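Local coordinates for E3 ubiquitin-protein ligase HERC2 (Homo sapiens, PDB 4L1M) that probably acts in ubiquitin transfer to target proteins, the part described here being its first RCC1-like domain, a seven-bladed beta-propeller, at residues 56-61 against 376-381; 25-30 against 49-54; 234-239 against 267-272. All coordinates share one frame; numbering follows the deposited sequence.

Contact 1 of 3, residues 56-61 against 376-381; sequences TQIACA and FAWSSC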
# COMPACT_ATOMS: atom_id res chain seq x y z
N THR A 56 1.89 7.00 13.51
CA THR A 56 2.53 5.68 13.40
C THR A 56 2.33 5.13 12.00
O THR A 56 3.15 4.33 11.54
CB THR A 56 2.00 4.66 14.46
OG1 THR A 56 0.62 4.36 14.23
CG2 THR A 56 2.15 5.21 15.85
N GLN A 57 1.24 5.53 11.35
CA GLN A 57 0.90 5.07 10.02
C GLN A 57 0.09 6.10 9.26
O GLN A 57 -0.66 6.86 9.86
CB GLN A 57 0.06 3.82 10.17
CG GLN A 57 0.36 2.68 9.23
CD GLN A 57 -0.32 1.42 9.77
OE1 GLN A 57 0.01 0.93 10.89
NE2 GLN A 57 -1.28 0.92 9.04
N ILE A 58 0.24 6.12 7.94
CA ILE A 58 -0.58 6.92 7.07
C ILE A 58 -1.01 6.08 5.87
O ILE A 58 -0.18 5.51 5.19
CB ILE A 58 0.19 8.15 6.54
CG1 ILE A 58 0.47 9.11 7.67
CG2 ILE A 58 -0.61 8.83 5.42
CD1 ILE A 58 1.18 10.38 7.27
N ALA A 59 -2.32 6.03 5.62
CA ALA A 59 -2.88 5.30 4.49
C ALA A 59 -3.52 6.30 3.51
O ALA A 59 -4.47 6.98 3.84
CB ALA A 59 -3.91 4.32 4.97
N CYS A 60 -2.95 6.38 2.32
CA CYS A 60 -3.32 7.36 1.36
C CYS A 60 -4.40 6.82 0.43
O CYS A 60 -4.18 5.83 -0.25
CB CYS A 60 -2.09 7.77 0.56
SG CYS A 60 -0.88 8.74 1.52
N ALA A 61 -5.54 7.49 0.40
CA ALA A 61 -6.57 7.20 -0.59
C ALA A 61 -6.47 8.22 -1.72
O ALA A 61 -5.48 8.94 -1.83
CB ALA A 61 -7.94 7.20 0.05
N PHE A 376 4.71 11.40 1.87
CA PHE A 376 4.91 11.74 3.28
C PHE A 376 6.03 10.90 3.88
O PHE A 376 6.26 9.77 3.47
CB PHE A 376 3.65 11.47 4.08
CG PHE A 376 2.45 12.24 3.61
CD1 PHE A 376 2.16 13.48 4.13
CD2 PHE A 376 1.60 11.69 2.65
CE1 PHE A 376 1.04 14.19 3.71
CE2 PHE A 376 0.48 12.40 2.23
CZ PHE A 376 0.20 13.65 2.77
N ALA A 377 6.72 11.48 4.85
CA ALA A 377 7.75 10.78 5.58
C ALA A 377 7.71 11.28 7.02
O ALA A 377 7.62 12.49 7.23
CB ALA A 377 9.12 11.05 4.97
N TRP A 378 7.81 10.36 7.99
CA TRP A 378 7.85 10.76 9.38
C TRP A 378 8.94 10.09 10.21
O TRP A 378 9.30 8.93 9.99
CB TRP A 378 6.48 10.56 10.04
CG TRP A 378 5.99 9.15 10.03
CD1 TRP A 378 6.09 8.24 11.04
CD2 TRP A 378 5.29 8.50 8.96
NE1 TRP A 378 5.52 7.04 10.65
CE2 TRP A 378 5.01 7.18 9.39
CE3 TRP A 378 4.88 8.90 7.68
CZ2 TRP A 378 4.36 6.27 8.59
CZ3 TRP A 378 4.24 7.98 6.88
CH2 TRP A 378 3.98 6.67 7.33
N SER A 379 9.41 10.84 11.20
CA SER A 379 10.28 10.31 12.23
C SER A 379 9.41 9.64 13.29
O SER A 379 8.20 9.61 13.17
CB SER A 379 11.11 11.43 12.86
OG SER A 379 10.26 12.42 13.43
N SER A 380 10.03 9.09 14.33
CA SER A 380 9.28 8.37 15.34
C SER A 380 8.58 9.31 16.31
O SER A 380 9.11 10.39 16.63
CB SER A 380 10.20 7.42 16.09
OG SER A 380 9.58 7.01 17.28
N CYS A 381 7.40 8.90 16.78
CA CYS A 381 6.65 9.67 17.78
C CYS A 381 6.83 9.30 19.24
O CYS A 381 6.13 9.88 20.07
CB CYS A 381 5.16 9.60 17.54
SG CYS A 381 4.41 7.98 17.82
O HOH W 1 5.79 4.77 12.03
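Two adjacent blades of the RCC1-like propeller meet where Ile58 and Cys60, on the innermost strand of one blade, face Phe376 and Trp378 on the second strand of the other. Strands 57-60 and 376-379 run nearly antiparallel, at 172°, but their axes stay 8.9 Å apart. No direct hydrogen bond joins them, and side chains fill the interval.

Ile58 and the indole of Trp378 lie alongside each other, pointing opposite ways. The isoleucine is stretched out beyond CG1, with CD1 anti to CA (chi2 -178°), and this brings Ile58 CD1 to 3.9 Å from Trp378 CZ3 and 4.2 Å from Phe376 CB. The methyl is thus shared by both aromatic residues. The benzo part of the indole also reaches the opposing backbone, with Trp378 CH2 3.8 Å from Ile58 N. Further along, Cys60 SG lies 5.0 Å from the centroid of the Phe376 ring, an oblique sulfur-aromatic contact. Phe376 also meets the ring of Phe65, from the blade of Ile58.

The polar edge of the indole is satisfied through water. Trp378 NE1 donates to a water 2.7 Å away that lies in the ring plane, and the same water donates to Thr56 O, also at 2.7 Å. Beyond it, Thr56 CG2 touches Cys381 SG at 4.1 Å.

Interlocked aliphatic and aromatic side chains between separate four-stranded antiparallel sheets are what hold neighbouring blades together in a beta-propeller.

Contact 2 of 3, residues 25-30 against 49-54; sequences QEVIGW and GLANLG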
# COMPACT_ATOMS: atom_id res chain seq x y z
N GLN A 25 7.71 15.17 17.05
CA GLN A 25 7.98 14.26 15.89
C GLN A 25 8.06 15.13 14.63
O GLN A 25 7.48 16.19 14.63
CB GLN A 25 6.80 13.30 15.76
CG GLN A 25 6.68 12.42 14.53
CD GLN A 25 5.34 11.68 14.47
OE1 GLN A 25 4.30 12.25 14.76
NE2 GLN A 25 5.37 10.40 14.12
N GLU A 26 8.74 14.69 13.57
CA GLU A 26 8.69 15.38 12.28
C GLU A 26 7.84 14.59 11.29
O GLU A 26 7.96 13.38 11.18
CB GLU A 26 10.09 15.65 11.72
CG GLU A 26 10.81 16.75 12.52
CD GLU A 26 12.11 17.23 11.88
OE1 GLU A 26 12.25 17.14 10.65
OE2 GLU A 26 12.99 17.74 12.61
N VAL A 27 6.92 15.30 10.65
CA VAL A 27 6.09 14.77 9.60
C VAL A 27 6.21 15.72 8.42
O VAL A 27 5.72 16.84 8.46
CB VAL A 27 4.60 14.68 10.00
CG1 VAL A 27 3.80 14.05 8.88
CG2 VAL A 27 4.44 13.87 11.27
N ILE A 28 6.85 15.23 7.36
CA ILE A 28 7.08 16.00 6.15
C ILE A 28 6.19 15.50 5.02
O ILE A 28 6.02 14.28 4.85
CB ILE A 28 8.53 15.87 5.65
CG1 ILE A 28 9.51 15.82 6.81
CG2 ILE A 28 8.86 17.02 4.72
CD1 ILE A 28 9.51 17.06 7.67
N GLY A 29 5.62 16.44 4.27
CA GLY A 29 4.81 16.12 3.10
C GLY A 29 5.17 17.00 1.93
O GLY A 29 5.68 18.11 2.10
N TRP A 30 4.94 16.48 0.73
CA TRP A 30 5.12 17.28 -0.48
C TRP A 30 4.33 16.71 -1.60
O TRP A 30 3.88 15.57 -1.52
CB TRP A 30 6.61 17.41 -0.86
CG TRP A 30 7.32 16.14 -1.09
CD1 TRP A 30 7.63 15.59 -2.30
CD2 TRP A 30 7.83 15.24 -0.10
NE1 TRP A 30 8.30 14.41 -2.13
CE2 TRP A 30 8.45 14.18 -0.78
CE3 TRP A 30 7.86 15.25 1.30
CZ2 TRP A 30 9.06 13.12 -0.12
CZ3 TRP A 30 8.47 14.19 1.96
CH2 TRP A 30 9.06 13.14 1.26
N GLY A 49 0.55 20.05 12.26
CA GLY A 49 -0.80 19.58 12.56
C GLY A 49 -0.86 18.07 12.72
O GLY A 49 -1.53 17.58 13.61
N LEU A 50 -0.12 17.35 11.88
CA LEU A 50 -0.02 15.89 11.96
C LEU A 50 0.89 15.39 13.08
O LEU A 50 0.62 14.35 13.67
CB LEU A 50 0.51 15.33 10.65
CG LEU A 50 -0.34 15.61 9.42
CD1 LEU A 50 0.33 15.04 8.19
CD2 LEU A 50 -1.74 15.04 9.57
N ALA A 51 1.95 16.11 13.37
CA ALA A 51 2.90 15.71 14.39
C ALA A 51 2.23 15.65 15.77
O ALA A 51 2.57 14.78 16.58
CB ALA A 51 4.08 16.66 14.42
N ASN A 52 1.29 16.57 16.03
CA ASN A 52 0.54 16.58 17.31
C ASN A 52 -0.14 15.25 17.61
O ASN A 52 -0.21 14.82 18.75
CB ASN A 52 -0.52 17.68 17.30
CG ASN A 52 0.07 19.09 17.32
OD1 ASN A 52 1.28 19.28 17.40
ND2 ASN A 52 -0.80 20.09 17.26
N LEU A 53 -0.60 14.59 16.56
CA LEU A 53 -1.27 13.31 16.70
C LEU A 53 -0.35 12.18 17.16
O LEU A 53 -0.80 11.23 17.80
CB LEU A 53 -1.89 12.90 15.37
CG LEU A 53 -2.78 13.88 14.60
CD1 LEU A 53 -3.54 13.11 13.53
CD2 LEU A 53 -3.76 14.63 15.48
N GLY A 54 0.94 12.27 16.83
CA GLY A 54 1.85 11.14 17.05
C GLY A 54 1.57 10.08 16.01
O GLY A 54 0.89 9.08 16.27
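Leu50, in the short helix 48-51, is the first residue of its segment to meet Val27, on strand 27-30. The two side chains cross at about a right angle. Leu50 CD1 comes within 3.7 Å of Val27 CG1, and Leu50 CB lies alongside the same methyl at 3.9 Å.

Ala51 follows and takes up the other branch of the valine. With Val27 CG1 anti to the backbone N (chi1 -177°), CG2 is turned to the neighbouring helical residue, 3.9 Å from Ala51 CA. The forked side chain therefore straddles two successive residues, one methyl to each. Ala51 CB also lies against the main chain before the strand, 3.4 Å from Gln25 O.

From Ala51 the chain enters a type I turn that ends at Gly54, where Gly54 N donates to Ala51 O at 3.0 Å. Gly54 leaves the helical conformation with positive phi (74°), and Gln25 lies against this exit. Its chain is extended beyond CG, carrying the amide up to the turn, with Gln25 OE1 3.5 Å from Gly54 CA. The amide is held mainly from outside the two segments: NE2 donates to Val55 O and to Ser379 O, tying the start of strand 55-60 to the end of strand 374-379.

The helical turn thus fits between two blades. On one side are strand 27-31 and its sheet partner 374-379, whose Trp378 touches both Gln25 and Val27. Leu50 also reaches Phe65 and Ile67 of strand 64-69 in the next blade, as well as Pro86, while Leu53 packs on Ile67 and its carbonyl accepts a hydrogen bond from Arg70.

Contact 3 of 3, residues 234-239 against 267-272; sequences GDYGKL and GSQFSI. With SO4 (sulfate ion), chain F.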
# COMPACT_ATOMS: atom_id res chain seq x y z
N GLY A 234 -3.15 -9.20 -16.62
CA GLY A 234 -1.78 -9.42 -17.06
C GLY A 234 -1.16 -8.32 -17.89
O GLY A 234 0.02 -8.39 -18.21
N ASP A 235 -1.94 -7.33 -18.26
CA ASP A 235 -1.45 -6.20 -19.06
C ASP A 235 -0.12 -5.65 -18.52
O ASP A 235 0.09 -5.55 -17.31
CB ASP A 235 -2.50 -5.06 -19.10
CG ASP A 235 -3.66 -5.34 -20.07
OD1 ASP A 235 -3.63 -6.37 -20.80
OD2 ASP A 235 -4.59 -4.49 -20.13
N TYR A 236 0.76 -5.31 -19.46
CA TYR A 236 2.08 -4.72 -19.19
C TYR A 236 3.04 -5.66 -18.48
O TYR A 236 4.10 -5.25 -18.04
CB TYR A 236 1.96 -3.39 -18.42
CG TYR A 236 1.07 -2.40 -19.13
CD1 TYR A 236 1.50 -1.75 -20.27
CD2 TYR A 236 -0.22 -2.13 -18.66
CE1 TYR A 236 0.66 -0.86 -20.95
CE2 TYR A 236 -1.07 -1.23 -19.32
CZ TYR A 236 -0.63 -0.60 -20.46
OH TYR A 236 -1.42 0.29 -21.10
N GLY A 237 2.67 -6.94 -18.39
CA GLY A 237 3.50 -7.96 -17.73
C GLY A 237 3.66 -7.79 -16.23
O GLY A 237 4.57 -8.35 -15.64
N LYS A 238 2.77 -7.02 -15.62
CA LYS A 238 2.80 -6.81 -14.18
C LYS A 238 2.66 -8.06 -13.33
O LYS A 238 2.94 -8.00 -12.15
CB LYS A 238 1.74 -5.79 -13.75
CG LYS A 238 0.29 -6.15 -14.05
CD LYS A 238 -0.61 -4.95 -13.73
CE LYS A 238 -2.07 -5.23 -13.96
NZ LYS A 238 -2.42 -5.23 -15.41
N LEU A 239 2.26 -9.20 -13.89
CA LEU A 239 2.19 -10.45 -13.12
C LEU A 239 3.56 -11.07 -12.97
O LEU A 239 3.76 -11.89 -12.07
CB LEU A 239 1.25 -11.49 -13.75
CG LEU A 239 -0.21 -11.05 -13.85
CD1 LEU A 239 -1.03 -12.12 -14.55
CD2 LEU A 239 -0.80 -10.72 -12.48
N GLY A 267 1.79 -0.34 -7.59
CA GLY A 267 1.40 1.00 -8.02
C GLY A 267 0.49 0.78 -9.19
O GLY A 267 0.09 -0.34 -9.43
N SER A 268 0.21 1.83 -9.95
CA SER A 268 -0.72 1.70 -11.08
C SER A 268 -0.09 0.91 -12.21
O SER A 268 0.83 1.38 -12.86
CB SER A 268 -1.17 3.08 -11.59
OG SER A 268 -2.10 2.94 -12.64
N GLN A 269 -0.56 -0.31 -12.38
CA GLN A 269 -0.12 -1.21 -13.45
C GLN A 269 1.33 -1.65 -13.33
O GLN A 269 1.93 -2.05 -14.33
CB GLN A 269 -0.40 -0.59 -14.83
CG GLN A 269 -1.89 -0.26 -15.08
CD GLN A 269 -2.77 -1.50 -15.14
OE1 GLN A 269 -2.55 -2.34 -15.99
NE2 GLN A 269 -3.70 -1.65 -14.23
N PHE A 270 1.89 -1.60 -12.12
CA PHE A 270 3.24 -2.13 -11.88
C PHE A 270 3.37 -2.69 -10.47
O PHE A 270 2.56 -2.42 -9.60
CB PHE A 270 4.34 -1.09 -12.16
CG PHE A 270 4.50 -0.03 -11.11
CD1 PHE A 270 3.70 1.08 -11.10
CD2 PHE A 270 5.51 -0.10 -10.18
CE1 PHE A 270 3.88 2.09 -10.15
CE2 PHE A 270 5.70 0.90 -9.23
CZ PHE A 270 4.87 1.99 -9.21
N SER A 271 4.42 -3.47 -10.28
CA SER A 271 4.58 -4.28 -9.12
C SER A 271 5.98 -4.12 -8.56
O SER A 271 6.93 -3.83 -9.28
CB SER A 271 4.35 -5.72 -9.52
OG SER A 271 3.05 -5.88 -10.07
N ILE A 272 6.10 -4.35 -7.26
CA ILE A 272 7.33 -4.18 -6.51
C ILE A 272 7.51 -5.37 -5.56
O ILE A 272 6.56 -5.82 -4.93
CB ILE A 272 7.21 -2.93 -5.63
CG1 ILE A 272 7.14 -1.66 -6.47
CG2 ILE A 272 8.37 -2.85 -4.62
CD1 ILE A 272 8.50 -1.24 -7.00
S SO4 F . -1.72 5.04 -15.72
O1 SO4 F . -1.44 5.58 -14.38
O2 SO4 F . -3.01 5.60 -16.17
O3 SO4 F . -0.67 5.39 -16.70
O4 SO4 F . -1.73 3.56 -15.60
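Lys238 NZ is gripped from both segments and from outside them. It donates to Gln269 OE1 at 3.0 Å, approaching from above the amide plane (38° out of it), and to Asp235 O at 3.2 Å within its own loop. Asp233 supplies the balancing charge through a salt bridge, and Asp216 O adds a weak bond to the ammonium while also holding Gln269 NE2.

Torsions on both sides bring these groups together. The lysine is extended as far as CE and then bends at chi4 (-75°), while Gln269 folds back at chi2 (-66°). The same Gln269 OE1 lies at the edge of the Tyr236 ring, in its plane and 3.5 Å from CD2.

At the other end of the lysine, Ser271 OG donates to Lys238 O at 3.0 Å. That hydroxyl is also bonded to Gln218 NE2, so the blade that carries the lysine loop holds the serine a second time.

Beside this network, Ser268 OG lies 3.0 Å from O4 of a sulfate ion, which Lys285 and Arg290 also bind; the ion probably comes from the crystallisation liquor.

The buried ammonium group is thus surrounded by a carboxylate and carbonyl oxygens, a setting that would probably keep it protonated. Its bonds join the loop after strand 228-232 to the tight turn before strand 270-275, linking neighbouring blades through polar chemistry.

Contacts 1 and 2 touch, their centres 8 Å apart, and share the sheet in which N-terminal strand 27-31 pairs with C-terminal strand 374-379, the closure that completes the propeller ring. Contact 1 reaches inward from that sheet to the innermost strand of the next blade; contact 2, whose centre is about 20 Å from that of the chain, is farther out yet fully buried. Both are mainly apolar. Contact 3 lies on the opposite side of the chain's centre, about 25 Å from contact 1 between centres, and is partly buried like it. There an irregular loop meets a tight turn and the start of strand 270-275, and charge and hydrogen bonds take the place of hydrophobic side chains.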